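Local coordinates for IPT/TIG domain-containing protein BACOVA_02650 (Bacteroides ovatus, PDB 5E7G) that binds xyloglucan at the cell surface, probably before the polysaccharide is transported into the periplasm for degradation, at residues Q256-S261 with I278-E283; L174-L179 with E191-G196; D118-I123 with I165-P170. All coordinates share one frame; numbering follows the deposited sequence.

Interaction 1. Residues Q256-S261 with I278-E283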
ATOM      1  N   GLN A 256       3.743  17.873  22.744  1.00 38.98           N
ATOM      2  CA  GLN A 256       4.378  17.476  23.994  1.00 44.70           C
ATOM      3  C   GLN A 256       5.032  16.092  23.878  1.00 44.16           C
ATOM      4  O   GLN A 256       4.659  15.268  23.034  1.00 31.53           O
ATOM      5  CB  GLN A 256       3.355  17.484  25.137  1.00 40.13           C
ATOM      6  CG  GLN A 256       2.170  16.539  24.910  1.00 53.72           C
ATOM      7  CD  GLN A 256       1.091  16.661  25.976  1.00 45.61           C
ATOM      8  OE1 GLN A 256       0.142  17.431  25.831  1.00 43.81           O
ATOM      9  NE2 GLN A 256       1.224  15.883  27.045  1.00 42.33           N
ATOM     10  N   ALA A 257       6.013  15.848  24.733  1.00 43.28           N
ATOM     11  CA  ALA A 257       6.708  14.572  24.743  1.00 46.42           C
ATOM     12  C   ALA A 257       5.881  13.523  25.484  1.00 45.15           C
ATOM     13  O   ALA A 257       5.464  13.752  26.620  1.00 46.02           O
ATOM     14  CB  ALA A 257       8.062  14.724  25.383  1.00 35.92           C
ATOM     15  N   PRO A 258       5.628  12.369  24.844  1.00 44.95           N
ATOM     16  CA  PRO A 258       5.004  11.287  25.611  1.00 47.55           C
ATOM     17  C   PRO A 258       5.848  10.914  26.832  1.00 46.19           C
ATOM     18  O   PRO A 258       7.054  11.163  26.840  1.00 51.55           O
ATOM     19  CB  PRO A 258       4.939  10.124  24.606  1.00 40.29           C
ATOM     20  CG  PRO A 258       4.994  10.762  23.261  1.00 31.54           C
ATOM     21  CD  PRO A 258       5.829  12.009  23.428  1.00 35.52           C
ATOM     22  N   THR A 259       5.215  10.337  27.849  1.00 49.95           N
ATOM     23  CA  THR A 259       5.911   9.886  29.055  1.00 51.36           C
ATOM     24  C   THR A 259       5.893   8.365  29.142  1.00 41.44           C
ATOM     25  O   THR A 259       6.286   7.781  30.148  1.00 45.59           O
ATOM     26  CB  THR A 259       5.281  10.477  30.317  1.00 48.42           C
ATOM     27  OG1 THR A 259       3.893  10.121  30.370  1.00 43.09           O
ATOM     28  CG2 THR A 259       5.423  11.993  30.312  1.00 46.59           C
ATOM     29  N   GLN A 260       5.415   7.735  28.078  1.00 43.33           N
ATOM     30  CA  GLN A 260       5.448   6.290  27.949  1.00 43.40           C
ATOM     31  C   GLN A 260       5.529   5.938  26.474  1.00 41.21           C
ATOM     32  O   GLN A 260       5.022   6.677  25.622  1.00 43.09           O
ATOM     33  CB  GLN A 260       4.212   5.665  28.582  1.00 42.29           C
ATOM     34  CG  GLN A 260       2.914   6.290  28.098  1.00 49.85           C
ATOM     35  CD  GLN A 260       1.698   5.655  28.730  1.00 57.09           C
ATOM     36  OE1 GLN A 260       1.813   4.854  29.659  1.00 70.99           O
ATOM     37  NE2 GLN A 260       0.520   6.011  28.233  1.00 59.78           N
ATOM     38  N   SER A 261       6.172   4.816  26.172  1.00 38.35           N
ATOM     39  CA  SER A 261       6.284   4.346  24.803  1.00 38.13           C
ATOM     40  C   SER A 261       4.951   3.747  24.377  1.00 42.30           C
ATOM     41  O   SER A 261       4.095   3.459  25.216  1.00 46.09           O
ATOM     42  CB  SER A 261       7.398   3.301  24.674  1.00 41.36           C
ATOM     43  OG  SER A 261       6.973   2.054  25.193  1.00 34.81           O
ATOM     44  N   ILE A 278       7.625   1.119  17.472  1.00 40.15           N
ATOM     45  CA  ILE A 278       7.322   1.705  18.764  1.00 39.45           C
ATOM     46  C   ILE A 278       7.702   3.177  18.742  1.00 42.99           C
ATOM     47  O   ILE A 278       8.858   3.523  18.497  1.00 42.39           O
ATOM     48  CB  ILE A 278       8.062   0.976  19.901  1.00 31.53           C
ATOM     49  CG1 ILE A 278       7.383  -0.371  20.140  1.00 33.93           C
ATOM     50  CG2 ILE A 278       8.061   1.798  21.190  1.00 38.50           C
ATOM     51  CD1 ILE A 278       8.117  -1.271  21.073  1.00 40.17           C
ATOM     52  N   PHE A 279       6.715   4.026  19.015  1.00 37.69           N
ATOM     53  CA  PHE A 279       6.886   5.477  19.040  1.00 35.53           C
ATOM     54  C   PHE A 279       7.351   5.914  20.423  1.00 32.00           C
ATOM     55  O   PHE A 279       6.839   5.431  21.434  1.00 34.57           O
ATOM     56  CB  PHE A 279       5.565   6.173  18.666  1.00 33.03           C
ATOM     57  CG  PHE A 279       5.690   7.639  18.415  1.00 35.44           C
ATOM     58  CD1 PHE A 279       6.403   8.111  17.322  1.00 38.05           C
ATOM     59  CD2 PHE A 279       5.063   8.553  19.254  1.00 40.39           C
ATOM     60  CE1 PHE A 279       6.506   9.471  17.085  1.00 40.31           C
ATOM     61  CE2 PHE A 279       5.159   9.906  19.019  1.00 31.53           C
ATOM     62  CZ  PHE A 279       5.877  10.370  17.937  1.00 35.47           C
ATOM     63  N   TYR A 280       8.323   6.821  20.445  1.00 34.26           N
ATOM     64  CA  TYR A 280       8.939   7.329  21.678  1.00 34.82           C
ATOM     65  C   TYR A 280       9.367   6.195  22.625  1.00 38.93           C
ATOM     66  O   TYR A 280       8.833   6.063  23.728  1.00 40.66           O
ATOM     67  CB  TYR A 280       7.986   8.321  22.384  1.00 39.03           C
ATOM     68  CG  TYR A 280       8.477   9.752  22.294  1.00 41.23           C
ATOM     69  CD1 TYR A 280       9.119  10.352  23.366  1.00 40.52           C
ATOM     70  CD2 TYR A 280       8.337  10.486  21.123  1.00 34.88           C
ATOM     71  CE1 TYR A 280       9.593  11.650  23.281  1.00 37.26           C
ATOM     72  CE2 TYR A 280       8.811  11.780  21.027  1.00 31.53           C
ATOM     73  CZ  TYR A 280       9.438  12.357  22.106  1.00 35.68           C
ATOM     74  OH  TYR A 280       9.911  13.652  22.020  1.00 39.88           O
ATOM     75  N   PRO A 281      10.340   5.365  22.185  1.00 51.71           N
ATOM     76  CA  PRO A 281      10.909   4.305  23.029  1.00 42.34           C
ATOM     77  C   PRO A 281      11.906   4.871  24.025  1.00 43.25           C
ATOM     78  O   PRO A 281      13.119   4.738  23.839  1.00 39.77           O
ATOM     79  CB  PRO A 281      11.602   3.386  22.023  1.00 37.00           C
ATOM     80  CG  PRO A 281      12.043   4.309  20.947  1.00 47.47           C
ATOM     81  CD  PRO A 281      10.946   5.362  20.838  1.00 44.15           C
ATOM     82  N   LEU A 282      11.385   5.519  25.060  1.00 43.95           N
ATOM     83  CA  LEU A 282      12.210   6.176  26.060  1.00 44.43           C
ATOM     84  C   LEU A 282      13.118   5.163  26.746  1.00 39.65           C
ATOM     85  O   LEU A 282      14.233   5.484  27.144  1.00 37.89           O
ATOM     86  CB  LEU A 282      11.331   6.891  27.094  1.00 40.02           C
ATOM     87  CG  LEU A 282      10.395   7.995  26.576  1.00 55.06           C
ATOM     88  CD1 LEU A 282       9.258   8.275  27.561  1.00 42.75           C
ATOM     89  CD2 LEU A 282      11.160   9.287  26.286  1.00 39.87           C
ATOM     90  N   GLU A 283      12.633   3.932  26.864  1.00 38.52           N
ATOM     91  CA  GLU A 283      13.366   2.883  27.557  1.00 37.37           C
ATOM     92  C   GLU A 283      14.514   2.331  26.707  1.00 47.62           C
ATOM     93  O   GLU A 283      15.249   1.449  27.158  1.00 40.43           O
ATOM     94  CB  GLU A 283      12.417   1.746  27.956  1.00 35.14           C
ATOM     95  CG  GLU A 283      11.714   1.042  26.787  1.00 46.05           C
ATOM     96  CD  GLU A 283      10.372   1.694  26.402  1.00 48.61           C
ATOM     97  OE1 GLU A 283      10.191   2.904  26.664  1.00 48.94           O
ATOM     98  OE2 GLU A 283       9.495   0.994  25.839  1.00 48.69           O
TER
HETATM   99  O   HOH W   1       8.201   3.995  28.351  1.00 48.50           O
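Pro258 points its CD at one face of the Tyr280 ring, 3.5 Å from the centroid and only 5° off the ring normal, a CH-pi contact over the middle of that face. The two side chains cross at about a right angle, with Pro258 CG reaching back toward Tyr280 CG and CB, while Ala257 CB rests near the hydroxyl end of the same ring. At the other end of the contact Ser261 OG gives its proton to Glu283 OE2 at 2.8 Å, on the syn lone pair of the carboxylate. The Glu283 chain makes that possible by bending at chi2 (-89°), which swings the carboxylate back over Ser261. A water ties the same two residues a second time, taking the N-H of Ser261 and donating to Glu283 OE1, so both carboxylate oxygens are used and the group is held against turning. Between these two sites Leu282 CD1 packs on the backbone of Pro258 and Thr259, 3.7 Å from Pro258 O. Further out, the Tyr280 hydroxyl is fixed by hydrogen bonds with Pro209 O and Asn315 ND2, and Asn315 also belongs to the calcium site, which lies about 9 Å from the Tyr280 side chain. The carboxylate of Glu233 accepts a hydrogen bond from Thr259 N. An inverse gamma turn centred on Pro281, with a weak Leu282 N to Tyr280 O bond, precedes the 3-10 segment that begins at Leu282. The arrangement is an interdomain junction, where a loop of the third IPT/TIG domain meets the start of the xyloglucan-binding region.

Interaction 2. Residues L174-L179 with E191-G196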
ATOM      1  N   LEU A 174     -25.390  -1.957   3.012  1.00 74.11           N
ATOM      2  CA  LEU A 174     -24.530  -2.921   3.685  1.00 68.97           C
ATOM      3  C   LEU A 174     -23.256  -2.227   4.114  1.00 67.70           C
ATOM      4  O   LEU A 174     -22.659  -1.486   3.334  1.00 64.57           O
ATOM      5  CB  LEU A 174     -24.186  -4.103   2.772  1.00 68.81           C
ATOM      6  CG  LEU A 174     -25.129  -5.307   2.784  1.00 77.88           C
ATOM      7  CD1 LEU A 174     -24.609  -6.392   1.849  1.00 73.09           C
ATOM      8  CD2 LEU A 174     -25.300  -5.863   4.195  1.00 86.01           C
ATOM      9  N   GLU A 175     -22.839  -2.466   5.353  1.00 71.25           N
ATOM     10  CA  GLU A 175     -21.598  -1.891   5.849  1.00 70.89           C
ATOM     11  C   GLU A 175     -20.420  -2.661   5.254  1.00 67.58           C
ATOM     12  O   GLU A 175     -19.461  -2.068   4.757  1.00 66.05           O
ATOM     13  CB  GLU A 175     -21.545  -1.925   7.378  1.00 67.88           C
ATOM     14  CG  GLU A 175     -20.553  -0.934   7.982  1.00 75.15           C
ATOM     15  CD  GLU A 175     -20.152  -1.285   9.409  1.00 79.79           C
ATOM     16  OE1 GLU A 175     -20.942  -1.959  10.105  1.00 87.18           O
ATOM     17  OE2 GLU A 175     -19.042  -0.890   9.831  1.00 70.55           O
ATOM     18  N   GLU A 176     -20.509  -3.985   5.303  1.00 60.66           N
ATOM     19  CA  GLU A 176     -19.469  -4.846   4.766  1.00 66.75           C
ATOM     20  C   GLU A 176     -20.067  -6.082   4.109  1.00 67.21           C
ATOM     21  O   GLU A 176     -21.118  -6.576   4.519  1.00 63.76           O
ATOM     22  CB  GLU A 176     -18.491  -5.272   5.863  1.00 67.24           C
ATOM     23  CG  GLU A 176     -17.698  -4.127   6.469  1.00 67.41           C
ATOM     24  CD  GLU A 176     -16.547  -4.606   7.347  1.00 76.03           C
ATOM     25  OE1 GLU A 176     -16.274  -5.828   7.384  1.00 70.57           O
ATOM     26  OE2 GLU A 176     -15.915  -3.751   8.004  1.00 72.78           O
ATOM     27  N   GLY A 177     -19.385  -6.573   3.082  1.00 57.02           N
ATOM     28  CA  GLY A 177     -19.826  -7.755   2.375  1.00 65.14           C
ATOM     29  C   GLY A 177     -19.274  -7.787   0.969  1.00 64.57           C
ATOM     30  O   GLY A 177     -18.072  -7.609   0.756  1.00 54.17           O
ATOM     31  N   TYR A 178     -20.167  -7.993   0.006  1.00 63.17           N
ATOM     32  CA  TYR A 178     -19.774  -8.185  -1.379  1.00 57.04           C
ATOM     33  C   TYR A 178     -20.683  -7.440  -2.340  1.00 61.04           C
ATOM     34  O   TYR A 178     -21.844  -7.172  -2.037  1.00 58.11           O
ATOM     35  CB  TYR A 178     -19.772  -9.676  -1.709  1.00 53.38           C
ATOM     36  CG  TYR A 178     -18.848 -10.462  -0.814  1.00 57.16           C
ATOM     37  CD1 TYR A 178     -17.513 -10.643  -1.151  1.00 59.88           C
ATOM     38  CD2 TYR A 178     -19.302 -11.004   0.377  1.00 61.76           C
ATOM     39  CE1 TYR A 178     -16.657 -11.356  -0.330  1.00 59.86           C
ATOM     40  CE2 TYR A 178     -18.454 -11.716   1.206  1.00 61.50           C
ATOM     41  CZ  TYR A 178     -17.132 -11.889   0.847  1.00 64.77           C
ATOM     42  OH  TYR A 178     -16.282 -12.598   1.664  1.00 70.73           O
ATOM     43  N   LEU A 179     -20.122  -7.083  -3.488  1.00 62.40           N
ATOM     44  CA  LEU A 179     -20.898  -6.590  -4.614  1.00 56.82           C
ATOM     45  C   LEU A 179     -20.839  -7.659  -5.697  1.00 56.29           C
ATOM     46  O   LEU A 179     -19.775  -8.218  -5.965  1.00 53.16           O
ATOM     47  CB  LEU A 179     -20.356  -5.254  -5.117  1.00 53.22           C
ATOM     48  CG  LEU A 179     -21.080  -4.636  -6.315  1.00 50.54           C
ATOM     49  CD1 LEU A 179     -21.006  -3.119  -6.244  1.00 46.38           C
ATOM     50  CD2 LEU A 179     -20.492  -5.128  -7.635  1.00 49.07           C
ATOM     51  N   GLU A 191     -15.207  -7.616  -2.992  1.00 48.17           N
ATOM     52  CA  GLU A 191     -15.510  -7.143  -1.648  1.00 50.61           C
ATOM     53  C   GLU A 191     -16.108  -5.752  -1.711  1.00 46.81           C
ATOM     54  O   GLU A 191     -15.691  -4.938  -2.530  1.00 50.39           O
ATOM     55  CB  GLU A 191     -14.261  -7.122  -0.772  1.00 50.14           C
ATOM     56  CG  GLU A 191     -13.796  -8.500  -0.334  1.00 59.77           C
ATOM     57  CD  GLU A 191     -12.740  -8.452   0.757  1.00 63.18           C
ATOM     58  OE1 GLU A 191     -12.492  -7.360   1.317  1.00 60.44           O
ATOM     59  OE2 GLU A 191     -12.158  -9.517   1.054  1.00 76.38           O
ATOM     60  N   PHE A 192     -17.087  -5.499  -0.849  1.00 50.81           N
ATOM     61  CA  PHE A 192     -17.708  -4.182  -0.742  1.00 47.43           C
ATOM     62  C   PHE A 192     -17.704  -3.694   0.698  1.00 49.45           C
ATOM     63  O   PHE A 192     -18.138  -4.397   1.609  1.00 54.81           O
ATOM     64  CB  PHE A 192     -19.142  -4.209  -1.263  1.00 45.01           C
ATOM     65  CG  PHE A 192     -19.846  -2.885  -1.156  1.00 51.19           C
ATOM     66  CD1 PHE A 192     -19.795  -1.969  -2.195  1.00 49.67           C
ATOM     67  CD2 PHE A 192     -20.555  -2.553  -0.010  1.00 55.18           C
ATOM     68  CE1 PHE A 192     -20.445  -0.742  -2.092  1.00 57.35           C
ATOM     69  CE2 PHE A 192     -21.202  -1.333   0.095  1.00 48.92           C
ATOM     70  CZ  PHE A 192     -21.145  -0.428  -0.948  1.00 47.76           C
ATOM     71  N   LYS A 193     -17.217  -2.478   0.887  1.00 56.47           N
ATOM     72  CA  LYS A 193     -17.238  -1.825   2.186  1.00 53.51           C
ATOM     73  C   LYS A 193     -17.681  -0.388   1.984  1.00 51.28           C
ATOM     74  O   LYS A 193     -16.986   0.381   1.324  1.00 55.99           O
ATOM     75  CB  LYS A 193     -15.860  -1.873   2.848  1.00 58.48           C
ATOM     76  CG  LYS A 193     -15.407  -3.262   3.295  1.00 55.34           C
ATOM     77  CD  LYS A 193     -14.052  -3.193   3.994  1.00 57.15           C
ATOM     78  CE  LYS A 193     -13.701  -4.486   4.711  1.00 53.47           C
ATOM     79  NZ  LYS A 193     -13.101  -5.491   3.798  1.00 70.76           N
ATOM     80  N   LYS A 194     -18.831  -0.024   2.545  1.00 57.42           N
ATOM     81  CA  LYS A 194     -19.400   1.299   2.288  1.00 62.56           C
ATOM     82  C   LYS A 194     -18.481   2.402   2.810  1.00 58.74           C
ATOM     83  O   LYS A 194     -18.557   3.544   2.354  1.00 52.47           O
ATOM     84  CB  LYS A 194     -20.795   1.428   2.911  1.00 63.14           C
ATOM     85  CG  LYS A 194     -20.815   1.652   4.418  1.00 72.95           C
ATOM     86  CD  LYS A 194     -22.239   1.809   4.933  1.00 69.82           C
ATOM     87  CE  LYS A 194     -22.264   2.275   6.382  1.00 70.40           C
ATOM     88  NZ  LYS A 194     -23.571   1.992   7.033  1.00 76.62           N
ATOM     89  N   ASN A 195     -17.611   2.049   3.755  1.00 60.90           N
ATOM     90  CA  ASN A 195     -16.633   2.986   4.311  1.00 62.29           C
ATOM     91  C   ASN A 195     -15.234   2.806   3.730  1.00 57.19           C
ATOM     92  O   ASN A 195     -14.311   3.545   4.076  1.00 54.07           O
ATOM     93  CB  ASN A 195     -16.581   2.842   5.829  1.00 60.44           C
ATOM     94  CG  ASN A 195     -17.775   3.466   6.504  1.00 51.01           C
ATOM     95  OD1 ASN A 195     -18.275   4.501   6.066  1.00 57.86           O
ATOM     96  ND2 ASN A 195     -18.249   2.836   7.568  1.00 54.41           N
ATOM     97  N   GLY A 196     -15.081   1.826   2.848  1.00 57.76           N
ATOM     98  CA  GLY A 196     -13.815   1.615   2.175  1.00 55.61           C
ATOM     99  C   GLY A 196     -12.869   0.786   3.015  1.00 54.53           C
ATOM    100  O   GLY A 196     -13.234   0.317   4.096  1.00 56.78           O
TER
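Phe192 and Gly177 form the tight part of this contact, an antiparallel hydrogen-bonded pair. Phe192 N gives a nearly straight bond (176°) to Gly177 O at 2.8 Å; the return bond, from Gly177 N to Phe192 O at 2.9 Å, is clearly bent. The backbone angles of Gly177 would drive any side chain into the carbonyl oxygen of Glu176, which calls for glycine, and the chain turns a corner there. With its CG anti to the backbone N (chi1 179°), Phe192 sends its ring inward, and the ring edge meets Leu174 O, 3.6 Å from Phe192 CE2 and in the ring plane. Phe192 CB packs on the backbone between Tyr178 and Leu179, while the side chains of Leu135 and Ile108 also touch Phe192. The face carrying Glu176 and Lys193 is looser and more polar. Glu176 CG lies against Lys193 CG at 4.0 Å and the carboxylate stands beside Lys193 CE, without a salt bridge. The Lys193 chain bends at chi4 (83°), and its NZ forms a salt bridge with Glu191 OE1 of the same strand. Tyr178 and Glu191 are a pair whose side chains diverge, meeting only lightly, CE1 to CG. Where the strand ends, Lys194 N bonds to Glu175 O at 3.1 Å and the Lys194 chain extends over the backbone of Leu174 and Glu175, its CB 3.5 Å from Leu174 O and its CE beside Glu175 CG. With an alanine here the backbone bond could remain, but Glu175 CG would probably lose its aliphatic neighbour and the Glu175 side chain would be freer to turn. A type I turn from Lys193 to Gly196, closed by Gly196 N to Lys193 O, carries the chain out of the strand. This is the open end of the beta hairpin of strands 178-183 and 187-193.

Interaction 3. Residues D118-I123 with I165-P170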
ATOM      1  N   ASP A 118     -25.465   7.782  -3.446  1.00 65.48           N
ATOM      2  CA  ASP A 118     -24.184   8.181  -4.013  1.00 59.65           C
ATOM      3  C   ASP A 118     -23.877   7.318  -5.223  1.00 55.10           C
ATOM      4  O   ASP A 118     -24.313   6.166  -5.306  1.00 49.29           O
ATOM      5  CB  ASP A 118     -23.055   8.067  -2.983  1.00 65.39           C
ATOM      6  CG  ASP A 118     -23.167   9.096  -1.871  1.00 66.64           C
ATOM      7  OD1 ASP A 118     -23.971  10.043  -2.000  1.00 66.28           O
ATOM      8  OD2 ASP A 118     -22.434   8.958  -0.867  1.00 73.74           O
ATOM      9  N   GLN A 119     -23.137   7.890  -6.163  1.00 55.38           N
ATOM     10  CA  GLN A 119     -22.695   7.157  -7.339  1.00 61.57           C
ATOM     11  C   GLN A 119     -21.349   6.494  -7.078  1.00 55.93           C
ATOM     12  O   GLN A 119     -20.448   7.097  -6.490  1.00 52.53           O
ATOM     13  CB  GLN A 119     -22.595   8.084  -8.553  1.00 62.33           C
ATOM     14  CG  GLN A 119     -23.602   7.772  -9.658  1.00 70.89           C
ATOM     15  CD  GLN A 119     -23.245   8.430 -10.984  1.00 71.61           C
ATOM     16  OE1 GLN A 119     -22.096   8.810 -11.216  1.00 72.22           O
ATOM     17  NE2 GLN A 119     -24.233   8.559 -11.862  1.00 66.71           N
ATOM     18  N   MET A 120     -21.237   5.241  -7.510  1.00 53.28           N
ATOM     19  CA  MET A 120     -19.970   4.516  -7.513  1.00 47.85           C
ATOM     20  C   MET A 120     -19.814   3.784  -8.847  1.00 53.01           C
ATOM     21  O   MET A 120     -20.782   3.619  -9.585  1.00 53.69           O
ATOM     22  CB  MET A 120     -19.905   3.525  -6.350  1.00 47.84           C
ATOM     23  CG  MET A 120     -20.639   2.228  -6.601  1.00 50.40           C
ATOM     24  SD  MET A 120     -20.775   1.204  -5.125  1.00 58.05           S
ATOM     25  CE  MET A 120     -22.117   2.024  -4.280  1.00 57.27           C
ATOM     26  N   THR A 121     -18.601   3.336  -9.152  1.00 53.04           N
ATOM     27  CA  THR A 121     -18.339   2.703 -10.437  1.00 44.44           C
ATOM     28  C   THR A 121     -17.629   1.371 -10.261  1.00 49.80           C
ATOM     29  O   THR A 121     -16.531   1.301  -9.706  1.00 45.47           O
ATOM     30  CB  THR A 121     -17.495   3.614 -11.343  1.00 43.35           C
ATOM     31  OG1 THR A 121     -18.122   4.892 -11.453  1.00 54.41           O
ATOM     32  CG2 THR A 121     -17.355   3.010 -12.731  1.00 51.99           C
ATOM     33  N   VAL A 122     -18.277   0.312 -10.734  1.00 49.96           N
ATOM     34  CA  VAL A 122     -17.670  -1.009 -10.754  1.00 47.41           C
ATOM     35  C   VAL A 122     -16.779  -1.097 -11.982  1.00 50.78           C
ATOM     36  O   VAL A 122     -17.210  -0.784 -13.090  1.00 48.76           O
ATOM     37  CB  VAL A 122     -18.726  -2.131 -10.786  1.00 48.44           C
ATOM     38  CG1 VAL A 122     -18.058  -3.494 -10.787  1.00 41.52           C
ATOM     39  CG2 VAL A 122     -19.671  -2.002  -9.603  1.00 51.21           C
ATOM     40  N   ILE A 123     -15.536  -1.518 -11.780  1.00 45.43           N
ATOM     41  CA  ILE A 123     -14.559  -1.601 -12.863  1.00 46.41           C
ATOM     42  C   ILE A 123     -14.113  -3.038 -13.069  1.00 42.12           C
ATOM     43  O   ILE A 123     -13.720  -3.719 -12.124  1.00 47.22           O
ATOM     44  CB  ILE A 123     -13.342  -0.714 -12.576  1.00 45.16           C
ATOM     45  CG1 ILE A 123     -13.783   0.753 -12.539  1.00 49.48           C
ATOM     46  CG2 ILE A 123     -12.258  -0.926 -13.632  1.00 50.64           C
ATOM     47  CD1 ILE A 123     -12.690   1.728 -12.173  1.00 47.46           C
ATOM     48  N   ILE A 165     -19.535  -0.445 -14.852  1.00 51.18           N
ATOM     49  CA  ILE A 165     -20.926  -0.283 -14.459  1.00 43.17           C
ATOM     50  C   ILE A 165     -21.054   0.865 -13.464  1.00 52.07           C
ATOM     51  O   ILE A 165     -20.635   0.747 -12.313  1.00 56.18           O
ATOM     52  CB  ILE A 165     -21.510  -1.565 -13.823  1.00 48.40           C
ATOM     53  CG1 ILE A 165     -21.319  -2.765 -14.752  1.00 47.83           C
ATOM     54  CG2 ILE A 165     -23.003  -1.365 -13.503  1.00 48.12           C
ATOM     55  CD1 ILE A 165     -21.798  -4.098 -14.163  1.00 43.27           C
ATOM     56  N   THR A 166     -21.628   1.975 -13.910  1.00 56.14           N
ATOM     57  CA  THR A 166     -21.934   3.082 -13.013  1.00 52.84           C
ATOM     58  C   THR A 166     -23.301   2.854 -12.390  1.00 57.51           C
ATOM     59  O   THR A 166     -24.269   2.572 -13.096  1.00 62.88           O
ATOM     60  CB  THR A 166     -21.913   4.421 -13.742  1.00 50.18           C
ATOM     61  OG1 THR A 166     -20.609   4.633 -14.293  1.00 65.39           O
ATOM     62  CG2 THR A 166     -22.239   5.555 -12.790  1.00 52.86           C
ATOM     63  N   LEU A 167     -23.372   2.973 -11.067  1.00 56.81           N
ATOM     64  CA  LEU A 167     -24.598   2.676 -10.338  1.00 57.66           C
ATOM     65  C   LEU A 167     -24.795   3.618  -9.143  1.00 65.17           C
ATOM     66  O   LEU A 167     -23.871   4.327  -8.734  1.00 59.34           O
ATOM     67  CB  LEU A 167     -24.590   1.213  -9.880  1.00 54.69           C
ATOM     68  CG  LEU A 167     -23.499   0.782  -8.899  1.00 57.35           C
ATOM     69  CD1 LEU A 167     -23.928   1.028  -7.457  1.00 62.06           C
ATOM     70  CD2 LEU A 167     -23.142  -0.687  -9.100  1.00 48.26           C
ATOM     71  N   THR A 168     -26.012   3.632  -8.601  1.00 60.86           N
ATOM     72  CA  THR A 168     -26.323   4.432  -7.422  1.00 59.54           C
ATOM     73  C   THR A 168     -26.557   3.501  -6.236  1.00 56.21           C
ATOM     74  O   THR A 168     -27.116   2.411  -6.385  1.00 46.96           O
ATOM     75  CB  THR A 168     -27.563   5.338  -7.646  1.00 63.54           C
ATOM     76  OG1 THR A 168     -28.752   4.539  -7.685  1.00 65.57           O
ATOM     77  CG2 THR A 168     -27.423   6.124  -8.949  1.00 56.45           C
ATOM     78  N   ALA A 169     -26.106   3.937  -5.063  1.00 55.25           N
ATOM     79  CA  ALA A 169     -26.133   3.107  -3.865  1.00 59.64           C
ATOM     80  C   ALA A 169     -27.540   3.010  -3.275  1.00 56.44           C
ATOM     81  O   ALA A 169     -28.235   4.020  -3.158  1.00 52.73           O
ATOM     82  CB  ALA A 169     -25.175   3.663  -2.830  1.00 56.50           C
ATOM     83  N   PRO A 170     -27.955   1.798  -2.875  1.00 52.96           N
ATOM     84  CA  PRO A 170     -29.290   1.616  -2.292  1.00 64.56           C
ATOM     85  C   PRO A 170     -29.431   2.239  -0.903  1.00 71.78           C
ATOM     86  O   PRO A 170     -28.434   2.643  -0.306  1.00 71.10           O
ATOM     87  CB  PRO A 170     -29.435   0.093  -2.216  1.00 62.42           C
ATOM     88  CG  PRO A 170     -28.047  -0.416  -2.120  1.00 65.31           C
ATOM     89  CD  PRO A 170     -27.199   0.534  -2.921  1.00 61.20           C
TER
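Met120 and Leu167 form an antiparallel hydrogen-bonded pair, one of two in this contact. Met120 N reaches Leu167 O at 3.0 Å and Leu167 N reaches Met120 O at 3.1 Å. Val122 and Ile165 form the second such pair, with 2.9 Å both from Val122 N to Ile165 O and from Ile165 N to Val122 O. Past the end of the strand, Ala169 N still bonds to Asp118 O, so the ladder runs five bonds long. Weaker CA-H...O contacts fill the non-hydrogen-bonded positions, among them Gln119 CA to Leu167 O.

These are the two central strands of a four-stranded antiparallel sheet in the second IPT/TIG domain, an immunoglobulin-like beta-sandwich; strand 104-109 flanks 119-125, and strand 156-158 flanks 164-168. Their short segments run at 150° to each other, the twist expected of paired antiparallel strands.

Apolar contacts gather on the face that carries Met120, Val122, Ile165 and Leu167, turned toward the second sheet, where Leu179 and Val181 meet it. The Met120 chain, bent at chi3 (79°), carries its methyl back across the contact: CG lies 3.6 Å from Leu167 CD1, while CE packs on Ala169 CB at 3.8 Å. The other Leu167 branch, CD2, meets Val122 CG2 at 3.7 Å, so the leucine is wedged between Met120 and Val122.

Polar side chains occupy the opposite face, with contacts of another kind. Thr166 CG2 lies against the Gln119 amide, 3.5 Å from its CD. Thr121 and Thr166 stand side by side, their hydroxyl oxygens too far apart to bond to each other.

Interactions 2 and 3 belong to one beta-sandwich: interaction 3 joins the central strands of one sheet, interaction 2 the hairpin of the other. Their centres are about 12 Å apart and they touch in the core, where Phe192 CE1 meets Met120 SD at 3.6 Å and Leu179 packs on Val122. Interaction 3 is the more buried of the two; interaction 2 lies largely at the surface, with charged residues outside and Phe192 turned in. Interaction 1 stands apart, its centre about 37 Å from that of interaction 2 and about 45 Å from that of interaction 3. It is partly buried at the junction of two domains, and side chains and a water, not a strand ladder, carry it.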